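Local coordinates for RNase NGR3 (PDB 1VD3), which probably cleaves RNA as an endoribonuclease of the RNase T2 family and binds 2'-UMP in a nucleotide pocket, at residues D9-V14 / K182-F187; N138-T143 / Q168-I173; Y142-I147 / S201-P206; G156-I161 / P191-G196. All coordinates share one frame; numbering follows the deposited sequence.

In the fold
The four contacts fall into two groups around the antiparallel sheet of the RNase T2 fold. Interactions 1 and 4, with centres about 13 Å apart, lie on and beside strand 10-16, near the nucleotide; they meet where Tyr-12 OH bonds Ile-192 O. Interactions 2 and 3, with centres about 7 Å apart, share Tyr-142 and Thr-143 and close the other side of the chain, where strand 202-205 joins strand 171-181. Strand 171-181 and its neighbour 160-165 run between the groups. The first segments follow the order 1, 2, 3, 4 along the chain, and interaction 1 ties the N-terminal strand to residues some 170 positions later, so distant sequence builds one compact body.

Interaction 1. Residues D9-V14 / K182-F187; sequences DFFYFV and KTATDF
Residues 10-14 of strand 10-16 pass close to the loop 182-187 at one end, with Phe-10 CA 4.6 Å from Lys-182 CA, and then diverge. The strand belongs to the antiparallel sheet of the RNase T2 fold, and the loop turns the chain from strand 171-181 into strand 187-188. At the strand's start Asp-9 and Phe-10 form a classic beta bulge opposite Asn-48. The backbones are joined by a water, which donates to Asp-9 O at 2.8 Å and accepts from Lys-182 N at 2.9 Å. Phe-11 points toward the loop, its CG anti to the carbonyl carbon (chi1 -71°), so that CE1 comes obliquely to within 3.5 Å of Lys-182 O and also touches Ala-184 CB. An alanine at Phe-11 would remove this ring and would probably leave the loop less firmly packed, also losing the edge-to-face partner of Phe-8. Lys-182 starts in the crowded position between its backbone N and carbonyl carbon and bends at chi3, laying CE 3.6 Å from Asp-9 O. Its NZ is 4.5 Å from Asp-9 OD2, too far for a salt bridge; OD1 of that carboxylate accepts from Glu-50 N, while NZ has a weak bond to Phe-8 O. On the strand's alternate side, Tyr-12 contacts the bound nucleotide, and Phe-10 CE1 sits 3.7 Å above the centre of the Tyr-12 ring. Phe-13 and Phe-187 cross obliquely, Phe-13 CD2 meeting the edge of the Phe-187 ring at CE2, 4.1 Å away.

Interaction 2. Residues N138-T143 / Q168-I173; sequences NGEHYT and QGNHQI
The loop 138-143 turns sharply beside the start of strand 171-181 without pairing with it, Glu-140 CA and Asn-170 CA being 6.4 Å apart. An inverse gamma turn is centred on Glu-140, in which His-141 N makes a weak bond to Gly-139 O, and the positive phi of Gly-139 (92°) would press any side chain against the preceding carbonyl. From this corner the Glu-140 side chain carries the contact. CG lies anti to the carbonyl carbon and the chain is extended beyond it, which delivers OE2 to His-171 N at 2.8 Å. The bond is almost perfectly straight, 177° at the hydrogen, and uses the anti lone pair of OE2, the one turned away from the other oxygen. Alongside, the carboxylate runs in the same direction as the His-171 side chain, so that OE2 also meets the edge of the imidazole at CD2, 3.0 Å away and near the ring plane. OE2 is 4.3 Å from His-171 NE2, which may slightly favour protonation of the ring. Across the CG of Glu-140 lies Asn-170, crossing obliquely, its OD1 3.6 Å from that CG and its amide plane turned 55° from the carboxylate. One face of the imidazole lies near Gly-169 O. Glu-204 ties both segments together, since its OE2 accepts from Gly-139 N and its backbone pairs with His-171. This is surface packing away from the nucleotide site: one carboxylate-to-backbone bond ties the loop before helix 144-155 to strand 171-181 of the RNase T2 sheet, and next to the gamma turn His-141 and Tyr-142 form a classic beta bulge opposite Ile-203.

Interaction 3. Residues Y142-I147 / S201-P206; sequences YTLESI and SKIEFP
Ser-201 O is the best-held polar atom, gripped by two hydrogen bonds and one weaker contact. Leu-144 N donates to it at 2.7 Å, from 41° above the carbonyl plane; a water shared with Glu-145 N donates at 3.0 Å; and the CA-H of Thr-143 approaches as well. These bonds join a short antiparallel bridge to the N-terminus of helix 144-155. In the bridge, Tyr-142 and Ile-203 form the hydrogen-bonded pair: Ile-203 N reaches Tyr-142 O at 2.7 Å, nearly along the C=O axis, while the return bond from Tyr-142 N to Ile-203 O is longer at 3.2 Å. Thr-143 and Lys-202 are the non-hydrogen-bonded pair that follows, with CG2 of the threonine resting against CE of the lysine; the lysine NZ goes on to His-141 O. Thr-143 is also the helix N-cap. Its OG1, set between the backbone N and the carbonyl carbon, accepts from Ser-146 N at 3.0 Å, and Ser-146 OG donates back to Thr-143 O, fixing the first turn. Beyond the bridge, the Tyr-142 ring crosses Phe-205 obliquely, CD1 against CB, with its OH bonded to Thr-135 O. On the buried side Ile-203 holds CG1 in the crowded position (chi1 60°), which sends CD1 toward the helix, 4.0 Å from Leu-144 CD1 and 3.6 Å from Ile-147 CD1.

Interaction 4. Residues G156-I161 / P191-G196; sequences GHSPYI and PIFPHG
One face of the Tyr-160 ring carries Pro-194, whose CD sits 3.7 Å from the ring centroid and 15° off its normal, a CH-pi contact; CB and CG of the proline continue over CE2. The ring also meets Tyr-177 of strand 171-181 edge-to-face. The Phe-193 ring has Ser-158 O at its edge, near the ring plane and 3.7 Å from CZ. Tyr-160 and Phe-193 slide past each other in opposite directions, so Tyr-160 CB presses obliquely against Phe-193 CD1 at 3.4 Å. With CG anti to the backbone N (chi1 165°), Tyr-160 reaches along the loop 191-196, and its OH accepts a weak hydrogen bond from Gly-196 N at 2.9 Å, bent to 130°. Gly-196, without a side chain, lets its CA come within 3.2 Å of that Tyr-160 OH. An alanine at Tyr-160 would strip away the aromatic face and the OH, and would probably loosen Pro-194 and Gly-196 from strand 160-165. Pro-194 also touches Tyr-12 of strand 10-16, a residue of the nucleotide pocket. The chemistry is therefore mainly apolar: proline and phenylalanine CH groups packed on one tyrosine hold the loop to the sheet, and the weak, bent hydrogen bond probably adds little.

Interaction 1. Residues D9-V14 / K182-F187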
# COMPACT_ATOMS: atom_id res chain seq x y z
N ASP A 9 -12.92 8.66 10.39
CA ASP A 9 -13.82 8.79 9.25
C ASP A 9 -13.70 7.75 8.15
O ASP A 9 -14.71 7.36 7.56
CB ASP A 9 -13.66 10.19 8.65
CG ASP A 9 -13.97 11.29 9.64
OD1 ASP A 9 -13.27 12.33 9.62
OD2 ASP A 9 -14.92 11.13 10.43
N PHE A 10 -12.48 7.32 7.85
CA PHE A 10 -12.26 6.33 6.80
C PHE A 10 -10.83 5.80 6.88
O PHE A 10 -10.03 6.26 7.70
CB PHE A 10 -12.48 6.98 5.43
CG PHE A 10 -11.47 8.06 5.12
CD1 PHE A 10 -10.30 7.77 4.44
CD2 PHE A 10 -11.69 9.37 5.56
CE1 PHE A 10 -9.35 8.76 4.20
CE2 PHE A 10 -10.75 10.37 5.32
CZ PHE A 10 -9.57 10.06 4.63
N PHE A 11 -10.53 4.82 6.02
CA PHE A 11 -9.19 4.25 5.95
C PHE A 11 -8.54 4.59 4.63
O PHE A 11 -9.19 4.60 3.60
CB PHE A 11 -9.19 2.72 5.95
CG PHE A 11 -9.56 2.08 7.24
CD1 PHE A 11 -10.86 1.64 7.46
CD2 PHE A 11 -8.59 1.81 8.20
CE1 PHE A 11 -11.19 0.92 8.61
CE2 PHE A 11 -8.91 1.09 9.35
CZ PHE A 11 -10.21 0.65 9.56
N TYR A 12 -7.24 4.85 4.68
CA TYR A 12 -6.49 5.02 3.45
C TYR A 12 -5.89 3.61 3.35
O TYR A 12 -5.28 3.14 4.31
CB TYR A 12 -5.34 6.00 3.63
CG TYR A 12 -5.65 7.41 3.21
CD1 TYR A 12 -5.20 8.49 3.97
CD2 TYR A 12 -6.36 7.68 2.04
CE1 TYR A 12 -5.46 9.80 3.58
CE2 TYR A 12 -6.62 8.98 1.64
CZ TYR A 12 -6.16 10.03 2.41
OH TYR A 12 -6.41 11.33 2.01
N PHE A 13 -6.12 2.91 2.24
CA PHE A 13 -5.51 1.60 2.06
C PHE A 13 -4.38 1.91 1.09
O PHE A 13 -4.61 2.29 -0.07
CB PHE A 13 -6.49 0.58 1.46
CG PHE A 13 -5.85 -0.75 1.14
CD1 PHE A 13 -5.10 -1.43 2.11
CD2 PHE A 13 -5.98 -1.31 -0.12
CE1 PHE A 13 -4.50 -2.65 1.81
CE2 PHE A 13 -5.38 -2.54 -0.43
CZ PHE A 13 -4.64 -3.20 0.54
N VAL A 14 -3.15 1.77 1.57
CA VAL A 14 -1.97 2.10 0.80
C VAL A 14 -1.16 0.89 0.34
O VAL A 14 -0.72 0.07 1.14
CB VAL A 14 -1.03 3.01 1.63
CG1 VAL A 14 0.06 3.61 0.74
CG2 VAL A 14 -1.84 4.12 2.33
N LYS A 182 -15.04 3.14 7.28
CA LYS A 182 -14.61 2.90 8.65
C LYS A 182 -14.91 1.52 9.23
O LYS A 182 -14.26 1.11 10.19
CB LYS A 182 -15.16 3.98 9.58
CG LYS A 182 -16.67 3.97 9.74
CD LYS A 182 -17.13 5.03 10.73
CE LYS A 182 -16.91 6.43 10.19
NZ LYS A 182 -17.45 7.47 11.12
N THR A 183 -15.88 0.80 8.67
CA THR A 183 -16.19 -0.54 9.18
C THR A 183 -15.36 -1.58 8.43
O THR A 183 -15.51 -2.78 8.64
CB THR A 183 -17.68 -0.90 9.02
OG1 THR A 183 -18.00 -1.05 7.63
CG2 THR A 183 -18.57 0.17 9.63
N ALA A 184 -14.49 -1.10 7.54
CA ALA A 184 -13.64 -1.98 6.74
C ALA A 184 -14.47 -2.96 5.93
O ALA A 184 -14.08 -4.11 5.73
CB ALA A 184 -12.68 -2.75 7.65
N THR A 185 -15.62 -2.50 5.45
CA THR A 185 -16.50 -3.37 4.67
C THR A 185 -16.22 -3.31 3.17
O THR A 185 -16.18 -4.35 2.50
CB THR A 185 -17.98 -3.02 4.91
OG1 THR A 185 -18.32 -3.32 6.27
CG2 THR A 185 -18.88 -3.81 3.97
N ASP A 186 -16.00 -2.11 2.64
CA ASP A 186 -15.74 -1.98 1.21
C ASP A 186 -15.04 -0.68 0.83
O ASP A 186 -14.87 0.22 1.66
CB ASP A 186 -17.07 -2.11 0.45
CG ASP A 186 -16.89 -2.05 -1.05
OD1 ASP A 186 -15.95 -2.68 -1.58
OD2 ASP A 186 -17.72 -1.38 -1.71
N PHE A 187 -14.62 -0.59 -0.42
CA PHE A 187 -13.97 0.61 -0.92
C PHE A 187 -15.03 1.69 -1.05
O PHE A 187 -16.19 1.39 -1.32
CB PHE A 187 -13.35 0.35 -2.30
CG PHE A 187 -12.12 -0.52 -2.28
CD1 PHE A 187 -12.08 -1.73 -2.97
CD2 PHE A 187 -10.99 -0.12 -1.57
CE1 PHE A 187 -10.94 -2.52 -2.97
CE2 PHE A 187 -9.83 -0.91 -1.56
CZ PHE A 187 -9.81 -2.11 -2.26
O HOH W 1 -16.35 5.49 6.33

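Interaction 2. Residues N138-T143 / Q168-I173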
# COMPACT_ATOMS: atom_id res chain seq x y z
N ASN A 138 10.69 -0.22 -18.55
CA ASN A 138 11.48 0.97 -18.23
C ASN A 138 11.07 2.20 -19.03
O ASN A 138 10.57 2.09 -20.15
CB ASN A 138 12.97 0.69 -18.45
CG ASN A 138 13.51 -0.37 -17.50
OD1 ASN A 138 13.04 -1.51 -17.49
ND2 ASN A 138 14.49 0.01 -16.69
N GLY A 139 11.28 3.38 -18.44
CA GLY A 139 10.94 4.63 -19.10
C GLY A 139 9.54 5.13 -18.80
O GLY A 139 8.64 4.35 -18.52
N GLU A 140 9.36 6.45 -18.86
CA GLU A 140 8.06 7.06 -18.59
C GLU A 140 7.19 6.83 -19.83
O GLU A 140 6.96 7.74 -20.63
CB GLU A 140 8.22 8.56 -18.33
CG GLU A 140 9.36 8.89 -17.37
CD GLU A 140 9.43 10.37 -17.03
OE1 GLU A 140 9.23 11.20 -17.94
OE2 GLU A 140 9.71 10.71 -15.86
N HIS A 141 6.71 5.60 -19.95
CA HIS A 141 5.91 5.16 -21.09
C HIS A 141 4.40 5.32 -20.95
O HIS A 141 3.69 5.33 -21.96
CB HIS A 141 6.24 3.68 -21.36
CG HIS A 141 5.61 3.13 -22.61
ND1 HIS A 141 6.11 3.39 -23.86
CD2 HIS A 141 4.54 2.33 -22.78
CE1 HIS A 141 5.37 2.77 -24.77
NE2 HIS A 141 4.41 2.12 -24.14
N TYR A 142 3.91 5.45 -19.72
CA TYR A 142 2.47 5.56 -19.52
C TYR A 142 1.94 6.88 -19.01
O TYR A 142 2.54 7.52 -18.14
CB TYR A 142 1.99 4.46 -18.56
CG TYR A 142 2.32 3.06 -19.00
CD1 TYR A 142 3.40 2.37 -18.46
CD2 TYR A 142 1.55 2.42 -19.98
CE1 TYR A 142 3.72 1.08 -18.88
CE2 TYR A 142 1.86 1.14 -20.41
CZ TYR A 142 2.94 0.47 -19.86
OH TYR A 142 3.25 -0.79 -20.29
N THR A 143 0.79 7.29 -19.54
CA THR A 143 0.17 8.52 -19.09
C THR A 143 -0.38 8.22 -17.71
O THR A 143 -0.79 7.09 -17.43
CB THR A 143 -1.00 8.94 -20.00
OG1 THR A 143 -2.06 7.98 -19.89
CG2 THR A 143 -0.54 9.03 -21.45
N GLN A 168 17.66 7.10 -12.45
CA GLN A 168 17.76 7.63 -13.81
C GLN A 168 17.02 8.95 -13.98
O GLN A 168 17.12 9.60 -15.02
CB GLN A 168 17.22 6.60 -14.80
CG GLN A 168 17.90 5.24 -14.73
CD GLN A 168 17.26 4.21 -15.64
OE1 GLN A 168 17.69 3.05 -15.68
NE2 GLN A 168 16.24 4.62 -16.38
N GLY A 169 16.28 9.35 -12.95
CA GLY A 169 15.54 10.60 -13.02
C GLY A 169 14.13 10.43 -13.54
O GLY A 169 13.43 11.41 -13.78
N ASN A 170 13.70 9.18 -13.72
CA ASN A 170 12.35 8.90 -14.21
C ASN A 170 11.35 8.99 -13.07
O ASN A 170 11.63 8.56 -11.95
CB ASN A 170 12.27 7.50 -14.82
CG ASN A 170 13.08 7.36 -16.09
OD1 ASN A 170 12.88 8.09 -17.05
ND2 ASN A 170 14.00 6.40 -16.09
N HIS A 171 10.19 9.58 -13.35
CA HIS A 171 9.13 9.68 -12.35
C HIS A 171 8.38 8.36 -12.50
O HIS A 171 7.98 7.98 -13.61
CB HIS A 171 8.23 10.87 -12.68
CG HIS A 171 8.96 12.17 -12.69
ND1 HIS A 171 9.23 12.89 -11.55
CD2 HIS A 171 9.53 12.86 -13.71
CE1 HIS A 171 9.94 13.96 -11.86
NE2 HIS A 171 10.14 13.97 -13.16
N GLN A 172 8.19 7.65 -11.40
CA GLN A 172 7.56 6.34 -11.43
C GLN A 172 6.41 6.19 -10.44
O GLN A 172 6.38 6.87 -9.41
CB GLN A 172 8.62 5.28 -11.13
CG GLN A 172 9.33 5.55 -9.82
CD GLN A 172 10.55 4.67 -9.58
OE1 GLN A 172 11.14 4.71 -8.50
NE2 GLN A 172 10.93 3.89 -10.58
N ILE A 173 5.47 5.31 -10.76
CA ILE A 173 4.36 5.05 -9.86
C ILE A 173 5.00 4.40 -8.63
O ILE A 173 5.71 3.40 -8.74
CB ILE A 173 3.32 4.10 -10.49
CG1 ILE A 173 2.23 3.77 -9.47
CG2 ILE A 173 4.00 2.82 -10.98
CD1 ILE A 173 1.02 3.09 -10.06

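Interaction 3. Residues Y142-I147 / S201-P206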
# COMPACT_ATOMS: atom_id res chain seq x y z
N TYR A 142 3.91 5.45 -19.72
CA TYR A 142 2.47 5.56 -19.52
C TYR A 142 1.94 6.88 -19.01
O TYR A 142 2.54 7.52 -18.14
CB TYR A 142 1.99 4.46 -18.56
CG TYR A 142 2.32 3.06 -19.00
CD1 TYR A 142 3.40 2.37 -18.46
CD2 TYR A 142 1.55 2.42 -19.98
CE1 TYR A 142 3.72 1.08 -18.88
CE2 TYR A 142 1.86 1.14 -20.41
CZ TYR A 142 2.94 0.47 -19.86
OH TYR A 142 3.25 -0.79 -20.29
N THR A 143 0.79 7.29 -19.54
CA THR A 143 0.17 8.52 -19.09
C THR A 143 -0.38 8.22 -17.71
O THR A 143 -0.79 7.09 -17.43
CB THR A 143 -1.00 8.94 -20.00
OG1 THR A 143 -2.06 7.98 -19.89
CG2 THR A 143 -0.54 9.03 -21.45
N LEU A 144 -0.38 9.22 -16.84
CA LEU A 144 -0.91 9.03 -15.50
C LEU A 144 -2.41 8.74 -15.58
O LEU A 144 -2.95 7.96 -14.81
CB LEU A 144 -0.66 10.29 -14.66
CG LEU A 144 -1.32 10.32 -13.28
CD1 LEU A 144 -0.75 9.22 -12.40
CD2 LEU A 144 -1.08 11.69 -12.65
N GLU A 145 -3.07 9.38 -16.54
CA GLU A 145 -4.51 9.21 -16.73
C GLU A 145 -4.91 7.78 -17.02
O GLU A 145 -5.87 7.27 -16.44
CB GLU A 145 -5.01 10.10 -17.87
CG GLU A 145 -5.14 11.57 -17.51
CD GLU A 145 -6.05 11.79 -16.32
OE1 GLU A 145 -7.19 11.27 -16.33
OE2 GLU A 145 -5.63 12.49 -15.37
N SER A 146 -4.18 7.12 -17.92
CA SER A 146 -4.49 5.74 -18.27
C SER A 146 -4.41 4.83 -17.06
O SER A 146 -5.24 3.94 -16.88
CB SER A 146 -3.53 5.25 -19.36
OG SER A 146 -2.20 5.16 -18.89
N ILE A 147 -3.41 5.06 -16.21
CA ILE A 147 -3.22 4.26 -15.01
C ILE A 147 -4.35 4.48 -14.01
O ILE A 147 -4.92 3.52 -13.48
CB ILE A 147 -1.86 4.61 -14.36
CG1 ILE A 147 -0.73 4.14 -15.28
CG2 ILE A 147 -1.76 3.97 -12.97
CD1 ILE A 147 0.64 4.65 -14.88
N SER A 201 2.59 13.89 -16.15
CA SER A 201 1.57 13.37 -17.05
C SER A 201 1.98 12.00 -17.60
O SER A 201 1.12 11.18 -17.94
CB SER A 201 1.36 14.35 -18.21
OG SER A 201 2.59 14.61 -18.87
N LYS A 202 3.29 11.78 -17.68
CA LYS A 202 3.86 10.52 -18.16
C LYS A 202 4.74 9.94 -17.07
O LYS A 202 5.64 10.61 -16.57
CB LYS A 202 4.72 10.77 -19.41
CG LYS A 202 3.95 10.83 -20.71
CD LYS A 202 3.73 9.43 -21.26
CE LYS A 202 3.19 9.46 -22.68
NZ LYS A 202 3.12 8.10 -23.27
N ILE A 203 4.50 8.68 -16.70
CA ILE A 203 5.31 8.06 -15.66
C ILE A 203 5.76 6.65 -16.00
O ILE A 203 5.24 6.01 -16.91
CB ILE A 203 4.57 8.04 -14.31
CG1 ILE A 203 3.27 7.24 -14.43
CG2 ILE A 203 4.29 9.46 -13.84
CD1 ILE A 203 2.54 7.07 -13.10
N GLU A 204 6.73 6.18 -15.23
CA GLU A 204 7.30 4.85 -15.40
C GLU A 204 6.66 3.83 -14.47
O GLU A 204 6.34 4.13 -13.32
CB GLU A 204 8.80 4.91 -15.15
CG GLU A 204 9.54 3.59 -15.33
CD GLU A 204 11.00 3.72 -15.01
OE1 GLU A 204 11.33 3.96 -13.82
OE2 GLU A 204 11.83 3.60 -15.94
N PHE A 205 6.48 2.62 -14.99
CA PHE A 205 5.93 1.49 -14.24
C PHE A 205 7.05 0.46 -14.38
O PHE A 205 6.95 -0.49 -15.16
CB PHE A 205 4.63 1.02 -14.92
CG PHE A 205 3.93 -0.10 -14.21
CD1 PHE A 205 4.08 -0.29 -12.83
CD2 PHE A 205 3.08 -0.96 -14.91
CE1 PHE A 205 3.39 -1.30 -12.17
CE2 PHE A 205 2.38 -1.97 -14.26
CZ PHE A 205 2.54 -2.14 -12.88
N PRO A 206 8.15 0.66 -13.62
CA PRO A 206 9.35 -0.18 -13.60
C PRO A 206 9.18 -1.67 -13.33
O PRO A 206 8.49 -2.08 -12.40
CB PRO A 206 10.23 0.51 -12.56
CG PRO A 206 9.21 1.03 -11.58
CD PRO A 206 8.17 1.62 -12.51
O HOH W 2 -1.79 11.86 -17.89

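Interaction 4. Residues G156-I161 / P191-G196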
# COMPACT_ATOMS: atom_id res chain seq x y z
N GLY A 156 -13.83 0.63 -9.09
CA GLY A 156 -15.09 1.35 -8.99
C GLY A 156 -14.93 2.68 -8.27
O GLY A 156 -15.90 3.38 -8.01
N HIS A 157 -13.68 3.03 -7.95
CA HIS A 157 -13.38 4.28 -7.26
C HIS A 157 -12.03 4.76 -7.75
O HIS A 157 -11.16 3.96 -8.09
CB HIS A 157 -13.34 4.05 -5.74
CG HIS A 157 -14.60 3.46 -5.19
ND1 HIS A 157 -15.72 4.21 -4.94
CD2 HIS A 157 -14.92 2.18 -4.88
CE1 HIS A 157 -16.69 3.42 -4.51
NE2 HIS A 157 -16.23 2.19 -4.47
N SER A 158 -11.84 6.08 -7.78
CA SER A 158 -10.58 6.62 -8.25
C SER A 158 -9.47 6.58 -7.20
O SER A 158 -9.67 6.96 -6.04
CB SER A 158 -10.77 8.06 -8.74
OG SER A 158 -11.34 8.88 -7.74
N PRO A 159 -8.29 6.09 -7.59
CA PRO A 159 -7.16 6.00 -6.66
C PRO A 159 -6.37 7.30 -6.69
O PRO A 159 -6.58 8.15 -7.56
CB PRO A 159 -6.35 4.86 -7.24
CG PRO A 159 -6.49 5.10 -8.71
CD PRO A 159 -7.98 5.38 -8.85
N TYR A 160 -5.48 7.46 -5.72
CA TYR A 160 -4.60 8.61 -5.66
C TYR A 160 -3.23 7.99 -5.90
O TYR A 160 -2.88 7.01 -5.24
CB TYR A 160 -4.63 9.26 -4.28
CG TYR A 160 -3.48 10.23 -4.05
CD1 TYR A 160 -3.51 11.52 -4.57
CD2 TYR A 160 -2.36 9.84 -3.32
CE1 TYR A 160 -2.44 12.40 -4.37
CE2 TYR A 160 -1.29 10.70 -3.12
CZ TYR A 160 -1.34 11.98 -3.64
OH TYR A 160 -0.29 12.83 -3.42
N ILE A 161 -2.47 8.53 -6.84
CA ILE A 161 -1.16 7.98 -7.15
C ILE A 161 -0.02 8.82 -6.60
O ILE A 161 0.04 10.03 -6.82
CB ILE A 161 -0.93 7.86 -8.68
CG1 ILE A 161 -2.08 7.08 -9.33
CG2 ILE A 161 0.40 7.18 -8.95
CD1 ILE A 161 -2.22 5.65 -8.86
N PRO A 191 -12.86 10.83 0.70
CA PRO A 191 -13.45 12.13 1.06
C PRO A 191 -12.44 13.22 0.72
O PRO A 191 -12.80 14.34 0.35
CB PRO A 191 -13.67 12.00 2.57
CG PRO A 191 -13.86 10.52 2.76
CD PRO A 191 -12.78 9.95 1.88
N ILE A 192 -11.16 12.87 0.87
CA ILE A 192 -10.04 13.76 0.60
C ILE A 192 -8.86 12.91 0.15
O ILE A 192 -8.84 11.70 0.39
CB ILE A 192 -9.59 14.53 1.87
CG1 ILE A 192 -9.26 13.54 2.99
CG2 ILE A 192 -10.68 15.51 2.31
CD1 ILE A 192 -8.66 14.17 4.21
N PHE A 193 -7.90 13.53 -0.52
CA PHE A 193 -6.70 12.84 -1.00
C PHE A 193 -5.48 13.54 -0.41
O PHE A 193 -5.58 14.67 0.06
CB PHE A 193 -6.58 12.93 -2.52
CG PHE A 193 -7.55 12.07 -3.28
CD1 PHE A 193 -7.51 10.68 -3.15
CD2 PHE A 193 -8.46 12.64 -4.15
CE1 PHE A 193 -8.36 9.87 -3.90
CE2 PHE A 193 -9.33 11.84 -4.90
CZ PHE A 193 -9.27 10.45 -4.77
N PRO A 194 -4.31 12.87 -0.41
CA PRO A 194 -3.11 13.51 0.13
C PRO A 194 -2.76 14.67 -0.82
O PRO A 194 -3.32 14.76 -1.92
CB PRO A 194 -2.08 12.39 0.09
CG PRO A 194 -2.91 11.16 0.32
CD PRO A 194 -4.10 11.42 -0.58
N HIS A 195 -1.83 15.53 -0.43
CA HIS A 195 -1.47 16.67 -1.26
C HIS A 195 -0.10 16.66 -1.94
O HIS A 195 0.55 17.70 -2.06
CB HIS A 195 -1.61 17.95 -0.43
CG HIS A 195 -3.03 18.27 -0.06
ND1 HIS A 195 -3.35 19.15 0.95
CD2 HIS A 195 -4.20 17.83 -0.57
CE1 HIS A 195 -4.67 19.24 1.04
NE2 HIS A 195 -5.21 18.45 0.13
N GLY A 196 0.34 15.49 -2.38
CA GLY A 196 1.62 15.41 -3.07
C GLY A 196 1.43 15.83 -4.52
O GLY A 196 0.30 15.97 -4.98